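Local coordinates for protein K41043 (Homo sapiens, PDB 6KBR) that probably inhibits a serine protease as a Kazal-type inhibitor of the SPINK2 kind, bound here to the chain of another protein, at residues 16-22 / 39-45; 28-33 / 54-60. All coordinates share one frame; numbering follows the deposited sequence.

Interaction 1: residues 16-22 / 39-45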
loop_
_atom_site.group_PDB
_atom_site.type_symbol
_atom_site.label_atom_id
_atom_site.label_comp_id
_atom_site.label_asym_id
_atom_site.label_seq_id
_atom_site.Cartn_x
_atom_site.Cartn_y
_atom_site.Cartn_z
ATOM N N ARG B 16 -10.924 -4.278 17.614
ATOM C CA ARG B 16 -11.315 -4.130 16.207
ATOM C C ARG B 16 -10.174 -4.453 15.207
ATOM O O ARG B 16 -10.406 -4.413 14.000
ATOM C CB ARG B 16 -11.924 -2.732 15.947
ATOM C CG ARG B 16 -10.991 -1.586 15.519
ATOM C CD ARG B 16 -11.626 -0.607 14.516
ATOM N NE ARG B 16 -12.320 0.529 15.151
ATOM C CZ ARG B 16 -11.751 1.670 15.596
ATOM N NH1 ARG B 16 -12.507 2.624 16.143
ATOM N NH2 ARG B 16 -10.440 1.877 15.512
ATOM N N TYR B 17 -8.961 -4.748 15.690
ATOM C CA TYR B 17 -7.838 -5.102 14.802
ATOM C C TYR B 17 -7.364 -6.492 15.071
ATOM O O TYR B 17 -7.566 -7.010 16.166
ATOM C CB TYR B 17 -6.634 -4.144 14.977
ATOM C CG TYR B 17 -7.049 -2.741 14.737
ATOM C CD1 TYR B 17 -7.328 -2.267 13.447
ATOM C CD2 TYR B 17 -7.249 -1.873 15.806
ATOM C CE1 TYR B 17 -7.775 -0.949 13.254
ATOM C CE2 TYR B 17 -7.680 -0.581 15.609
ATOM C CZ TYR B 17 -7.943 -0.133 14.336
ATOM O OH TYR B 17 -8.394 1.180 14.217
ATOM N N SER B 18 -6.675 -7.067 14.091
ATOM C CA SER B 18 -5.903 -8.275 14.334
ATOM C C SER B 18 -4.532 -8.025 14.998
ATOM O O SER B 18 -3.819 -7.070 14.690
ATOM C CB SER B 18 -5.767 -9.084 13.041
ATOM O OG SER B 18 -4.817 -10.135 13.138
ATOM N N ILE B 19 -4.136 -8.922 15.902
ATOM C CA ILE B 19 -2.765 -8.885 16.452
ATOM C C ILE B 19 -1.734 -9.348 15.420
ATOM O O ILE B 19 -0.518 -9.140 15.602
ATOM C CB ILE B 19 -2.620 -9.741 17.754
ATOM C CG1 ILE B 19 -2.725 -11.249 17.454
ATOM C CG2 ILE B 19 -3.698 -9.303 18.777
ATOM C CD1 ILE B 19 -2.789 -12.150 18.674
ATOM N N HIS B 20 -2.186 -9.999 14.352
ATOM C CA HIS B 20 -1.277 -10.615 13.348
ATOM C C HIS B 20 -0.909 -9.749 12.124
ATOM O O HIS B 20 -0.069 -10.156 11.319
ATOM C CB HIS B 20 -1.913 -11.909 12.813
ATOM C CG HIS B 20 -2.206 -12.889 13.893
ATOM N ND1 HIS B 20 -3.490 -13.233 14.263
ATOM C CD2 HIS B 20 -1.380 -13.524 14.745
ATOM C CE1 HIS B 20 -3.442 -14.061 15.284
ATOM N NE2 HIS B 20 -2.173 -14.264 15.590
ATOM N N GLY B 21 -1.617 -8.635 11.928
ATOM C CA GLY B 21 -1.257 -7.738 10.870
ATOM C C GLY B 21 -2.021 -6.441 10.961
ATOM O O GLY B 21 -3.136 -6.405 11.497
ATOM N N CYS B 22 -1.425 -5.401 10.392
ATOM C CA CYS B 22 -2.036 -4.095 10.253
ATOM C C CYS B 22 -1.913 -3.642 8.794
ATOM O O CYS B 22 -0.824 -3.763 8.223
ATOM C CB CYS B 22 -1.270 -3.082 11.116
ATOM S SG CYS B 22 -1.628 -3.241 12.854
ATOM N N ASN B 39 -0.854 4.374 12.063
ATOM C CA ASN B 39 -2.272 4.188 12.139
ATOM C C ASN B 39 -2.642 3.599 13.485
ATOM O O ASN B 39 -1.765 3.218 14.238
ATOM C CB ASN B 39 -2.774 3.323 10.979
ATOM C CG ASN B 39 -1.959 2.059 10.785
ATOM O OD1 ASN B 39 -1.694 1.311 11.734
ATOM N ND2 ASN B 39 -1.598 1.788 9.546
ATOM N N GLU B 40 -3.920 3.547 13.785
ATOM C CA GLU B 40 -4.367 3.088 15.099
ATOM C C GLU B 40 -4.028 1.628 15.318
ATOM O O GLU B 40 -3.744 1.234 16.430
ATOM C CB GLU B 40 -5.881 3.297 15.297
ATOM C CG GLU B 40 -6.344 3.075 16.754
ATOM C CD GLU B 40 -7.736 3.734 17.025
ATOM O OE1 GLU B 40 -8.035 4.819 16.426
ATOM O OE2 GLU B 40 -8.488 3.144 17.842
ATOM N N CYS B 41 -4.066 0.825 14.268
ATOM C CA CYS B 41 -3.737 -0.568 14.379
ATOM C C CYS B 41 -2.285 -0.726 14.857
ATOM O O CYS B 41 -2.006 -1.584 15.723
ATOM C CB CYS B 41 -4.012 -1.306 13.074
ATOM S SG CYS B 41 -3.650 -3.088 13.110
ATOM N N THR B 42 -1.409 0.156 14.372
ATOM C CA THR B 42 0.031 0.126 14.718
ATOM C C THR B 42 0.277 0.503 16.182
ATOM O O THR B 42 1.143 -0.094 16.871
ATOM C CB THR B 42 0.824 0.999 13.758
ATOM O OG1 THR B 42 0.613 0.500 12.430
ATOM C CG2 THR B 42 2.276 0.939 14.015
ATOM N N LEU B 43 -0.509 1.470 16.655
ATOM C CA LEU B 43 -0.512 1.832 18.071
ATOM C C LEU B 43 -0.876 0.621 18.878
ATOM O O LEU B 43 -0.186 0.273 19.839
ATOM C CB LEU B 43 -1.511 2.980 18.348
ATOM C CG LEU B 43 -1.657 3.471 19.784
ATOM C CD1 LEU B 43 -0.331 3.559 20.504
ATOM C CD2 LEU B 43 -2.332 4.811 19.808
ATOM N N CYS B 44 -1.981 -0.012 18.502
ATOM C CA CYS B 44 -2.435 -1.248 19.163
ATOM C C CYS B 44 -1.368 -2.378 19.234
ATOM O O CYS B 44 -1.200 -3.028 20.263
ATOM C CB CYS B 44 -3.739 -1.760 18.515
ATOM S SG CYS B 44 -5.115 -0.673 18.873
ATOM N N MET B 45 -0.630 -2.584 18.135
ATOM C CA MET B 45 0.503 -3.468 18.154
ATOM C C MET B 45 1.592 -3.048 19.234
ATOM O O MET B 45 2.063 -3.852 20.010
ATOM C CB MET B 45 1.067 -3.581 16.729
ATOM C CG MET B 45 0.293 -4.621 15.883
ATOM S SD MET B 45 1.128 -5.129 14.352
ATOM C CE MET B 45 2.397 -6.184 15.061
HETATM O O HOH W 1 -3.227 -4.755 15.884
#
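C22 and C41 are joined SG to SG at 2.0 Å, a left-handed disulfide (chi3 -80°) that ties the loop 16-22 to the first turn of helix 40-50 in the Kazal fold. C41 holds its sulfur anti to the backbone N (chi1 -179°), which swings SG out from the helix toward C22. Its CB lies over one face of the Y17 ring in a CH-pi contact, 3.8 Å from the ring centroid. R16 CG lies against the opposite face, so the ring lies between the side chain of R16 and the helix. C44 SG approaches Y17 CD2 obliquely at 3.9 Å; its disulfide to C14 anchors the helix a second time, beside the first. On the other flank M45 extends along the disulfide, its SD 3.7 Å from C22 SG.

Away from this sulfur-rich centre the contact loosens. The exposed R16 forms its solvent edge, where the guanidinium and the carboxylate of E40 meet in a weak salt bridge, NH2 to OE2 at 3.3 Å, with their planes 60° apart. Between S18 and the helix a water bridges instead, donating firmly to S18 O but only weakly to C41 O. N39, by contrast, is a buried and well-bonded N-cap at the helix start, and turns its amide two ways. Its ND2 is hydrogen-bonded to M25 O, consistent with the asparagine spacer that braces the protease-binding loop of Kazal inhibitors, while its OD1 accepts from T42 OG1 and from T42 N, the latter at 2.9 Å.

Interaction 2: residues 28-33 / 54-60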
loop_
_atom_site.group_PDB
_atom_site.type_symbol
_atom_site.label_atom_id
_atom_site.label_comp_id
_atom_site.label_asym_id
_atom_site.label_seq_id
_atom_site.Cartn_x
_atom_site.Cartn_y
_atom_site.Cartn_z
ATOM N N PRO B 28 -2.449 8.768 10.534
ATOM C CA PRO B 28 -1.713 8.893 11.794
ATOM C C PRO B 28 -2.545 9.299 13.037
ATOM O O PRO B 28 -3.584 10.008 12.941
ATOM C CB PRO B 28 -0.588 9.901 11.446
ATOM C CG PRO B 28 -1.247 10.771 10.364
ATOM C CD PRO B 28 -2.028 9.794 9.543
ATOM N N VAL B 29 -2.092 8.768 14.173
ATOM C CA VAL B 29 -2.563 9.150 15.488
ATOM C C VAL B 29 -1.408 9.465 16.444
ATOM O O VAL B 29 -0.332 8.925 16.342
ATOM C CB VAL B 29 -3.498 8.113 16.141
ATOM C CG1 VAL B 29 -4.774 7.980 15.319
ATOM C CG2 VAL B 29 -2.785 6.785 16.440
ATOM N N CYS B 30 -1.654 10.371 17.361
ATOM C CA CYS B 30 -0.612 10.827 18.275
ATOM C C CYS B 30 -0.835 10.140 19.616
ATOM O O CYS B 30 -1.890 10.266 20.196
ATOM C CB CYS B 30 -0.694 12.341 18.482
ATOM S SG CYS B 30 0.549 12.889 19.686
ATOM N N GLY B 31 0.148 9.382 20.076
ATOM C CA GLY B 31 0.013 8.627 21.302
ATOM C C GLY B 31 0.386 9.482 22.520
ATOM O O GLY B 31 1.119 10.453 22.394
ATOM N N SER B 32 -0.150 9.114 23.676
ATOM C CA SER B 32 0.203 9.745 24.970
ATOM C C SER B 32 1.715 9.532 25.316
ATOM O O SER B 32 2.266 10.202 26.204
ATOM C CB SER B 32 -0.680 9.215 26.103
ATOM O OG SER B 32 -0.708 7.819 26.039
ATOM N N ASP B 33 2.359 8.588 24.634
ATOM C CA ASP B 33 3.783 8.433 24.700
ATOM C C ASP B 33 4.620 9.375 23.875
ATOM O O ASP B 33 5.821 9.207 23.877
ATOM C CB ASP B 33 4.149 7.009 24.339
ATOM C CG ASP B 33 3.816 6.658 22.910
ATOM O OD1 ASP B 33 3.100 7.441 22.236
ATOM O OD2 ASP B 33 4.224 5.573 22.535
ATOM N N ILE B 54 -1.559 2.855 25.865
ATOM C CA ILE B 54 -1.145 4.150 25.326
ATOM C C ILE B 54 -2.419 4.781 24.804
ATOM O O ILE B 54 -3.199 4.120 24.132
ATOM C CB ILE B 54 -0.035 4.021 24.231
ATOM C CG1 ILE B 54 1.165 3.217 24.757
ATOM C CG2 ILE B 54 0.392 5.428 23.741
ATOM C CD1 ILE B 54 2.284 2.973 23.748
ATOM N N LYS B 55 -2.654 6.039 25.181
ATOM C CA LYS B 55 -3.871 6.722 24.804
ATOM C C LYS B 55 -3.610 7.514 23.557
ATOM O O LYS B 55 -2.485 7.776 23.216
ATOM C CB LYS B 55 -4.358 7.679 25.889
ATOM C CG LYS B 55 -4.399 7.077 27.278
ATOM C CD LYS B 55 -5.417 5.961 27.394
ATOM C CE LYS B 55 -6.634 6.455 28.157
ATOM N NZ LYS B 55 -7.637 5.377 28.324
ATOM N N ILE B 56 -4.676 7.864 22.872
ATOM C CA ILE B 56 -4.578 8.713 21.729
ATOM C C ILE B 56 -4.928 10.140 22.154
ATOM O O ILE B 56 -6.060 10.411 22.477
ATOM C CB ILE B 56 -5.475 8.275 20.579
ATOM C CG1 ILE B 56 -4.960 6.905 20.054
ATOM C CG2 ILE B 56 -5.419 9.355 19.486
ATOM C CD1 ILE B 56 -5.761 6.274 18.935
ATOM N N ILE B 57 -3.931 11.010 22.070
ATOM C CA ILE B 57 -4.021 12.407 22.442
ATOM C C ILE B 57 -4.847 13.118 21.376
ATOM O O ILE B 57 -5.734 13.879 21.703
ATOM C CB ILE B 57 -2.598 13.013 22.570
ATOM C CG1 ILE B 57 -1.861 12.313 23.696
ATOM C CG2 ILE B 57 -2.623 14.507 22.800
ATOM C CD1 ILE B 57 -2.626 12.195 24.997
ATOM N N LYS B 58 -4.546 12.855 20.116
ATOM C CA LYS B 58 -5.334 13.369 19.008
ATOM C C LYS B 58 -5.126 12.593 17.699
ATOM O O LYS B 58 -4.181 11.827 17.545
ATOM C CB LYS B 58 -4.994 14.821 18.756
ATOM C CG LYS B 58 -3.563 15.119 18.403
ATOM C CD LYS B 58 -3.474 16.462 17.678
ATOM C CE LYS B 58 -2.049 16.927 17.651
ATOM N NZ LYS B 58 -1.937 18.150 16.830
ATOM N N ASN B 59 -5.996 12.861 16.736
ATOM C CA ASN B 59 -5.793 12.344 15.394
ATOM C C ASN B 59 -4.771 13.191 14.698
ATOM O O ASN B 59 -4.572 14.358 15.032
ATOM C CB ASN B 59 -7.107 12.275 14.637
ATOM C CG ASN B 59 -8.005 11.187 15.151
ATOM O OD1 ASN B 59 -7.693 10.498 16.124
ATOM N ND2 ASN B 59 -9.135 10.999 14.476
ATOM N N GLY B 60 -4.070 12.586 13.754
ATOM C CA GLY B 60 -2.993 13.264 13.073
ATOM C C GLY B 60 -1.683 13.130 13.786
ATOM O O GLY B 60 -1.625 12.574 14.873
#
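S32 and K55 grip each other twice at one end of the antiparallel pair of the Kazal sheet, just past strand 29-31 and before strand 56-59: S32 N donates to K55 O (2.7 Å), and K55 N donates to S32 OG (2.8 Å, 154° at the hydrogen). The hydroxyl gets there because OG sits between the backbone N and the carbonyl carbon (chi1 48°). With a valine in its place, K55 N would probably be left without its acceptor and the end of the strand pair less firmly closed. Further along, C30 faces both I57 and K58 in a beta bulge: its O accepts from I57 N and its N gives a straight bond to K58 O (2.9 Å, 169°), while K58 N is buried without a partner. G60 N then closes the far end on P28 O. The bulge turns I57 toward the other strand, and its CG1 lies 3.5 Å from S32 CA. I54 reaches across D33, whose OD2 is held by Y37 OH. On the face turned to helix 40-50, V29 and I56 pack beside L43, the CG2 methyl of V29 meeting I56 CD1 at 3.9 Å.

How the interactions relate
Interactions 1 and 2 lie on opposite sides of the chain's centre, about 14 Å apart between centres, and meet through helix 40-50. L43, which plays no part in binding the loop of 16-22, directs its methyls onto the sheet and the I54 that leads into it, CD2 to I56 CG1 at 3.4 Å, and E40 also leans on I56. Both contacts are partly buried, but their chemistry differs. Loop against helix is held by a covalent link and an aromatic ring, with few direct polar bonds; strand against strand rests on backbone hydrogen bonds, and C30 forms its disulfide with C62, beyond the two segments. Together with C14-C44, these links complete the six-cysteine pattern of a Kazal domain.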